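Local coordinates for heptaprenyl diphosphate synthase (HEPPP synthase) subunit 1 family protein (Staphylococcus aureus, PDB 5H9D) that probably serves as the smaller partner of a two-subunit synthase that makes heptaprenyl diphosphate, pairing with a farnesyl pyrophosphate synthetase-like subunit, at residues M55-D59 against S70-D75; Q11-L16 against L76-H80; I125-E129 against Y164-Y168. One frame throughout, in Å; residues are numbered along the deposited sequence.

Contacts 1 and 2 share helix 70-88: its first turns lie antiparallel against helix 43-65 in contact 1, and the turns that follow are crossed by the N-terminal helix in contact 2. Both are buried and partly covered by the farnesyl pyrophosphate synthetase chain. Contact 1, a leucine and a histidine edge at a glycine, has no hydrogen bond across it, whereas contact 2 adds a polar cluster around His80. Contact 3, partly buried and nearest the chain's centre, joins helix 118-140 to the 164-168 loop through a carboxylate, a lysine and two tyrosines. It meets contact 1 through the Asp59-Lys167 salt bridge and lies about 13 Å, nearest atoms, from contact 2.

Contact 1: residues M55-D59 against S70-D75; sequences MRHLD and SILIGD
Leu58 and His57 of helix 43-65 straddle Gly74 of helix 70-88. The CD2 methyl of Leu58 does most of the touching: it lies 3.9 Å from Gly74 CA, 3.6 Å from the Ile71 carbonyl O and 3.9 Å from the CG2 methyl of Ile71. On the other flank, the His57 imidazole presents its edge to the helix, with CD2 3.8 Å from Gly74 N and that nitrogen near the ring plane. His57 NE2 stands 4.1 Å from Ile73 CG2, the two side chains meeting at a slant.

First torsions explain the straddle. With CG anti to the backbone N (chi1 -167°), the His57 ring reaches across toward residues 70-74, while Leu58, its CG anti to the carbonyl carbon, turns CD2 inward although its CB does not face the partner helix. Gly74 has no side chain to hold the backbones apart, and its CA comes within 5.6 Å of Leu58 CA. The short segments run antiparallel at 167°, their axes 8.7 Å apart. No hydrogen bond crosses between them; the Gly74 amide is already used within its own helix, bonded to Ser70 O.

The polar groups find partners beyond the two segments. Within this subunit Ser70 OG bonds the Ser67 carbonyl. Asp75 OD2 bonds His81 of the farnesyl pyrophosphate synthetase chain, whose Asn111 and Val84 also pack on Leu58 and Ile71.

The chemistry is therefore that of an antiparallel helical hairpin closed by van der Waals fit at a glycine. It joins helices 43-65 and 70-88, neighbours in sequence, without any polar bond between the segments, while the carboxylate of Asp75 is turned to the subunit interface.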
# COMPACT_ATOMS: atom_id res chain seq x y z
N MET C 55 9.16 -8.67 -5.58
CA MET C 55 9.12 -8.43 -7.02
C MET C 55 8.95 -9.73 -7.84
O MET C 55 8.06 -9.82 -8.69
CB MET C 55 10.39 -7.70 -7.44
CG MET C 55 10.56 -6.28 -6.88
SD MET C 55 9.39 -5.17 -7.60
CE MET C 55 8.04 -5.17 -6.35
N ARG C 56 9.78 -10.74 -7.58
CA ARG C 56 9.65 -11.99 -8.33
C ARG C 56 8.38 -12.76 -7.95
O ARG C 56 7.85 -13.55 -8.76
CB ARG C 56 10.88 -12.88 -8.11
CG ARG C 56 10.79 -14.20 -8.85
CD ARG C 56 12.07 -15.03 -8.78
NE ARG C 56 13.25 -14.25 -9.17
CZ ARG C 56 14.04 -13.62 -8.30
NH1 ARG C 56 13.77 -13.70 -7.00
NH2 ARG C 56 15.07 -12.90 -8.73
N HIS C 57 7.88 -12.52 -6.72
CA HIS C 57 6.67 -13.17 -6.25
C HIS C 57 5.46 -12.61 -6.96
O HIS C 57 4.61 -13.36 -7.42
CB HIS C 57 6.49 -13.00 -4.75
CG HIS C 57 5.44 -13.90 -4.17
ND1 HIS C 57 5.38 -15.25 -4.44
CD2 HIS C 57 4.43 -13.65 -3.30
CE1 HIS C 57 4.39 -15.80 -3.77
NE2 HIS C 57 3.80 -14.85 -3.06
N LEU C 58 5.40 -11.29 -7.07
CA LEU C 58 4.28 -10.64 -7.76
C LEU C 58 4.36 -10.96 -9.25
O LEU C 58 3.34 -11.03 -9.94
CB LEU C 58 4.31 -9.11 -7.52
CG LEU C 58 4.19 -8.62 -6.06
CD1 LEU C 58 4.74 -7.24 -5.94
CD2 LEU C 58 2.77 -8.66 -5.58
N ASP C 59 5.57 -11.15 -9.75
CA ASP C 59 5.71 -11.49 -11.16
C ASP C 59 4.99 -12.79 -11.40
O ASP C 59 4.11 -12.89 -12.26
CB ASP C 59 7.17 -11.69 -11.53
CG ASP C 59 7.81 -10.43 -12.06
OD1 ASP C 59 7.09 -9.67 -12.76
OD2 ASP C 59 9.01 -10.22 -11.80
N SER C 70 -2.50 -13.69 -3.15
CA SER C 70 -1.06 -13.86 -3.16
C SER C 70 -0.33 -12.51 -3.27
O SER C 70 0.81 -12.35 -2.81
CB SER C 70 -0.69 -14.77 -4.32
OG SER C 70 -1.54 -15.90 -4.31
N ILE C 71 -1.01 -11.55 -3.91
CA ILE C 71 -0.53 -10.19 -4.11
C ILE C 71 -0.24 -9.52 -2.75
O ILE C 71 0.78 -8.84 -2.59
CB ILE C 71 -1.59 -9.33 -4.88
CG1 ILE C 71 -1.95 -10.00 -6.22
CG2 ILE C 71 -1.07 -7.91 -5.13
CD1 ILE C 71 -2.98 -9.21 -7.05
N LEU C 72 -1.14 -9.72 -1.77
CA LEU C 72 -0.95 -9.12 -0.45
C LEU C 72 0.33 -9.60 0.19
O LEU C 72 1.03 -8.84 0.85
CB LEU C 72 -2.13 -9.41 0.45
CG LEU C 72 -3.42 -8.90 -0.21
CD1 LEU C 72 -4.62 -9.42 0.54
CD2 LEU C 72 -3.42 -7.38 -0.31
N ILE C 73 0.64 -10.87 -0.03
CA ILE C 73 1.84 -11.49 0.48
C ILE C 73 3.02 -10.77 -0.14
O ILE C 73 3.92 -10.31 0.55
CB ILE C 73 1.92 -12.95 0.07
CG1 ILE C 73 0.62 -13.66 0.44
CG2 ILE C 73 3.08 -13.62 0.74
CD1 ILE C 73 0.43 -13.84 1.92
N GLY C 74 3.00 -10.66 -1.47
CA GLY C 74 4.08 -10.02 -2.17
C GLY C 74 4.30 -8.61 -1.71
O GLY C 74 5.43 -8.13 -1.70
N ASP C 75 3.22 -7.94 -1.32
CA ASP C 75 3.29 -6.57 -0.84
C ASP C 75 3.73 -6.44 0.62
O ASP C 75 4.29 -5.41 1.02
CB ASP C 75 1.95 -5.90 -1.07
CG ASP C 75 1.73 -5.51 -2.53
OD1 ASP C 75 2.59 -4.78 -3.09
OD2 ASP C 75 0.71 -5.93 -3.10

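Contact 2: residues Q11-L16 against L76-H80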
# COMPACT_ATOMS: atom_id res chain seq x y z
N GLN C 11 12.59 -13.75 8.99
CA GLN C 11 11.91 -12.45 9.04
C GLN C 11 10.51 -12.55 8.43
O GLN C 11 9.56 -12.05 9.01
CB GLN C 11 12.72 -11.35 8.33
CG GLN C 11 13.88 -10.82 9.15
CD GLN C 11 14.72 -9.77 8.42
OE1 GLN C 11 14.24 -8.69 8.10
NE2 GLN C 11 15.98 -10.08 8.18
N ILE C 12 10.38 -13.20 7.27
CA ILE C 12 9.08 -13.34 6.62
C ILE C 12 8.15 -14.05 7.59
O ILE C 12 6.94 -13.83 7.62
CB ILE C 12 9.17 -14.19 5.33
CG1 ILE C 12 9.93 -13.43 4.25
CG2 ILE C 12 7.77 -14.54 4.83
CD1 ILE C 12 9.17 -12.31 3.65
N GLU C 13 8.76 -14.91 8.40
CA GLU C 13 8.06 -15.70 9.41
C GLU C 13 7.33 -14.84 10.42
O GLU C 13 6.13 -14.97 10.60
CB GLU C 13 9.08 -16.58 10.12
CG GLU C 13 9.08 -18.01 9.66
CD GLU C 13 7.85 -18.71 10.15
OE1 GLU C 13 7.74 -18.85 11.38
OE2 GLU C 13 7.00 -19.08 9.31
N GLU C 14 8.07 -13.96 11.08
CA GLU C 14 7.47 -13.09 12.07
C GLU C 14 6.34 -12.28 11.43
O GLU C 14 5.22 -12.23 11.95
CB GLU C 14 8.52 -12.14 12.66
CG GLU C 14 9.62 -11.73 11.68
CD GLU C 14 10.22 -10.35 11.98
OE1 GLU C 14 9.50 -9.33 11.83
OE2 GLU C 14 11.42 -10.31 12.38
N ARG C 15 6.65 -11.67 10.29
CA ARG C 15 5.71 -10.86 9.52
C ARG C 15 4.47 -11.66 9.05
O ARG C 15 3.38 -11.10 8.96
CB ARG C 15 6.43 -10.21 8.32
CG ARG C 15 6.80 -8.70 8.49
CD ARG C 15 7.28 -8.37 9.89
NE ARG C 15 7.49 -6.95 10.18
CZ ARG C 15 8.49 -6.24 9.67
NH1 ARG C 15 9.33 -6.82 8.83
NH2 ARG C 15 8.70 -4.99 10.05
N LEU C 16 4.63 -12.95 8.78
CA LEU C 16 3.50 -13.75 8.34
C LEU C 16 2.80 -14.55 9.44
O LEU C 16 2.22 -15.61 9.17
CB LEU C 16 3.92 -14.72 7.24
CG LEU C 16 4.12 -14.17 5.84
CD1 LEU C 16 4.32 -15.34 4.88
CD2 LEU C 16 2.89 -13.34 5.45
N LEU C 76 3.47 -7.46 1.41
CA LEU C 76 3.89 -7.44 2.81
C LEU C 76 5.42 -7.53 2.80
O LEU C 76 6.11 -6.81 3.52
CB LEU C 76 3.32 -8.64 3.57
CG LEU C 76 3.84 -8.83 5.00
CD1 LEU C 76 3.33 -7.76 5.87
CD2 LEU C 76 3.42 -10.17 5.50
N ILE C 77 5.93 -8.45 1.99
CA ILE C 77 7.35 -8.68 1.86
C ILE C 77 7.98 -7.38 1.37
O ILE C 77 9.12 -7.01 1.71
CB ILE C 77 7.61 -9.83 0.89
CG1 ILE C 77 6.89 -11.08 1.42
CG2 ILE C 77 9.09 -10.10 0.75
CD1 ILE C 77 7.00 -12.32 0.54
N SER C 78 7.21 -6.66 0.58
CA SER C 78 7.68 -5.41 0.03
C SER C 78 7.72 -4.36 1.11
O SER C 78 8.68 -3.61 1.20
CB SER C 78 6.78 -5.00 -1.13
OG SER C 78 7.34 -3.88 -1.75
N ALA C 79 6.68 -4.30 1.92
CA ALA C 79 6.63 -3.33 3.00
C ALA C 79 7.74 -3.71 3.97
O ALA C 79 8.40 -2.86 4.57
CB ALA C 79 5.27 -3.35 3.69
N HIS C 80 7.97 -5.02 4.10
CA HIS C 80 9.02 -5.48 4.98
C HIS C 80 10.34 -4.85 4.54
O HIS C 80 11.11 -4.37 5.36
CB HIS C 80 9.12 -7.00 4.95
CG HIS C 80 10.22 -7.53 5.82
ND1 HIS C 80 10.85 -6.76 6.77
CD2 HIS C 80 10.81 -8.75 5.87
CE1 HIS C 80 11.78 -7.47 7.37
NE2 HIS C 80 11.78 -8.68 6.84
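This is a buried helix-on-helix crossing, in which the last turn of the N-terminal helix 4-15 and Leu16 just beyond it lie across the middle of helix 70-88. The short helical segments cross at 114°, their axes 10.6 Å apart, and the meeting is mainly through side chains.

An apolar half and a polar half can be told apart. In the first, the CD1 methyl of Ile12 pushes in among the branches of Ile77, 3.4 Å from its CG1. Leu16 CD2 and Leu76 CD2 meet methyl to methyl at 3.2 Å, and the same Leu76 methyl sits 3.6 Å from the carbonyl O of Arg15.

The polar half centres on His80. Its CG is anti to the backbone N (chi1 178°), which sends the imidazole out between Gln11 and Arg15. The Gln11 amide lies at the ring edge, on the NE2 side, though its exact place is doubtful. Arg15, its chain bent at chi2, swings its guanidinium back to the ring, NH1 2.6 Å from His80 ND1; the two planes are 77° apart, and the guanidinium edge, through NH1, lies over one face of the imidazole. The other end of this guanidinium looks to the partner subunit: NH2 forms a salt bridge with Glu135 of the farnesyl pyrophosphate synthetase chain. Arg142 of that chain donates to the Arg15 carbonyl, and its Val138 packs on both Arg15 and Leu76.

The crossing thus joins the N-terminal helix to helix 70-88 at the dimer interface. An all-helical bundle of this kind is consistent with the terpene synthase clan, to which the subunit's family belongs.

Contact 3: residues I125-E129 against Y164-Y168; sequences IVKIE and YFKKY
Glu129 of helix 118-140 reaches out to two tyrosines and a lysine of the 164-168 loop. Its chain bends at chi2, presenting the carboxylate to all three. The Tyr168 hydroxyl donates to Glu129 OE1 at 2.8 Å, arriving nearly in line with the C-O bond, and the carboxylate and Tyr168 ring planes lie only 19° apart. Lys166 NZ adds a salt bridge to the same oxygen, Glu129 OE1, at 3.1 Å, while the Tyr164 hydroxyl gives a weak hydrogen bond to Glu129 OE2 at 3.1 Å. The carboxylate stands steeply to the Tyr164 ring, at 78°. A lysine and two hydroxyls around one carboxylate would favour its ionised form.

Tyr168 takes the more crowded first torsion, CG between the backbone N and the carbonyl carbon (chi1 59°), which points its ring at the helix. Ile128 slides past it in the opposite direction: its CD1 methyl makes a CH-pi contact over one face, 4.1 Å from the centroid of the Tyr168 ring, and its CG2 comes 3.5 Å from CE1 of that ring. CG of Lys166 lies over the opposite face, toward the rim. One turn before Glu129 in the helix, the CG2 methyl of Ile125 lies 4.0 Å from Tyr168 OH, crossing that side chain at about a right angle.

Helix 91-112 backs the site, Ile128 and Tyr168 both resting on its Leu111. Tyr168 also touches Asp59 of helix 43-65, and Lys167 forms a salt bridge with that aspartate. Lys166 packs on Leu177 of helix 174-180, so the loop lies among four helices.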
# COMPACT_ATOMS: atom_id res chain seq x y z
N ILE C 125 17.17 -6.98 -19.56
CA ILE C 125 17.45 -8.22 -18.84
C ILE C 125 18.62 -8.09 -17.87
O ILE C 125 18.55 -8.54 -16.73
CB ILE C 125 17.74 -9.37 -19.81
CG1 ILE C 125 16.48 -9.71 -20.58
CG2 ILE C 125 18.22 -10.59 -19.06
CD1 ILE C 125 16.73 -10.74 -21.64
N VAL C 126 19.72 -7.49 -18.31
CA VAL C 126 20.85 -7.37 -17.42
C VAL C 126 20.42 -6.59 -16.20
O VAL C 126 20.65 -7.03 -15.07
CB VAL C 126 22.06 -6.69 -18.12
CG1 VAL C 126 23.15 -6.37 -17.10
CG2 VAL C 126 22.62 -7.65 -19.18
N LYS C 127 19.77 -5.44 -16.45
CA LYS C 127 19.26 -4.53 -15.42
C LYS C 127 18.34 -5.28 -14.48
O LYS C 127 18.62 -5.37 -13.27
CB LYS C 127 18.45 -3.40 -16.05
CG LYS C 127 19.19 -2.38 -16.88
CD LYS C 127 19.80 -1.30 -16.06
CE LYS C 127 20.27 -0.21 -16.97
NZ LYS C 127 19.47 1.04 -16.78
N ILE C 128 17.24 -5.81 -15.01
CA ILE C 128 16.32 -6.53 -14.16
C ILE C 128 17.06 -7.59 -13.31
O ILE C 128 16.81 -7.74 -12.10
CB ILE C 128 15.22 -7.24 -14.98
CG1 ILE C 128 14.23 -6.22 -15.53
CG2 ILE C 128 14.53 -8.27 -14.14
CD1 ILE C 128 13.24 -6.82 -16.53
N GLU C 129 17.99 -8.31 -13.93
CA GLU C 129 18.69 -9.36 -13.21
C GLU C 129 19.87 -9.01 -12.31
O GLU C 129 20.23 -9.82 -11.48
CB GLU C 129 19.12 -10.40 -14.19
CG GLU C 129 18.80 -11.76 -13.70
CD GLU C 129 17.33 -12.03 -13.73
OE1 GLU C 129 16.74 -11.97 -14.84
OE2 GLU C 129 16.77 -12.31 -12.64
N TYR C 164 16.29 -21.44 -18.03
CA TYR C 164 15.84 -20.37 -17.15
C TYR C 164 14.78 -19.48 -17.81
O TYR C 164 15.09 -18.65 -18.66
CB TYR C 164 17.03 -19.51 -16.71
CG TYR C 164 16.63 -18.26 -15.98
CD1 TYR C 164 15.55 -18.26 -15.09
CD2 TYR C 164 17.30 -17.06 -16.19
CE1 TYR C 164 15.15 -17.09 -14.42
CE2 TYR C 164 16.92 -15.88 -15.52
CZ TYR C 164 15.84 -15.91 -14.64
OH TYR C 164 15.45 -14.76 -14.00
N PHE C 165 13.52 -19.66 -17.40
CA PHE C 165 12.43 -18.87 -17.93
C PHE C 165 12.01 -17.87 -16.87
O PHE C 165 11.45 -18.24 -15.83
CB PHE C 165 11.24 -19.75 -18.30
CG PHE C 165 10.28 -19.10 -19.27
CD1 PHE C 165 10.68 -18.78 -20.56
CD2 PHE C 165 8.95 -18.89 -18.92
CE1 PHE C 165 9.77 -18.26 -21.48
CE2 PHE C 165 8.03 -18.38 -19.85
CZ PHE C 165 8.45 -18.07 -21.13
N LYS C 166 12.30 -16.61 -17.17
CA LYS C 166 12.02 -15.43 -16.36
C LYS C 166 10.76 -15.40 -15.52
O LYS C 166 10.84 -15.46 -14.31
CB LYS C 166 11.98 -14.21 -17.27
CG LYS C 166 13.34 -13.75 -17.76
CD LYS C 166 14.20 -14.89 -18.28
CE LYS C 166 15.61 -14.38 -18.56
NZ LYS C 166 16.16 -13.68 -17.36
N LYS C 167 9.62 -15.29 -16.19
CA LYS C 167 8.27 -15.20 -15.59
C LYS C 167 7.81 -13.84 -16.08
O LYS C 167 6.65 -13.65 -16.44
CB LYS C 167 8.29 -15.20 -14.05
CG LYS C 167 8.79 -13.91 -13.44
CD LYS C 167 9.53 -14.15 -12.13
CE LYS C 167 10.11 -12.85 -11.58
NZ LYS C 167 10.99 -12.13 -12.55
N TYR C 168 8.75 -12.88 -16.09
CA TYR C 168 8.45 -11.56 -16.61
C TYR C 168 8.59 -11.64 -18.14
O TYR C 168 8.16 -10.73 -18.87
CB TYR C 168 9.36 -10.48 -15.99
CG TYR C 168 10.86 -10.63 -16.19
CD1 TYR C 168 11.68 -11.01 -15.14
CD2 TYR C 168 11.44 -10.40 -17.43
CE1 TYR C 168 13.05 -11.16 -15.32
CE2 TYR C 168 12.80 -10.55 -17.62
CZ TYR C 168 13.61 -10.94 -16.57
OH TYR C 168 14.96 -11.16 -16.80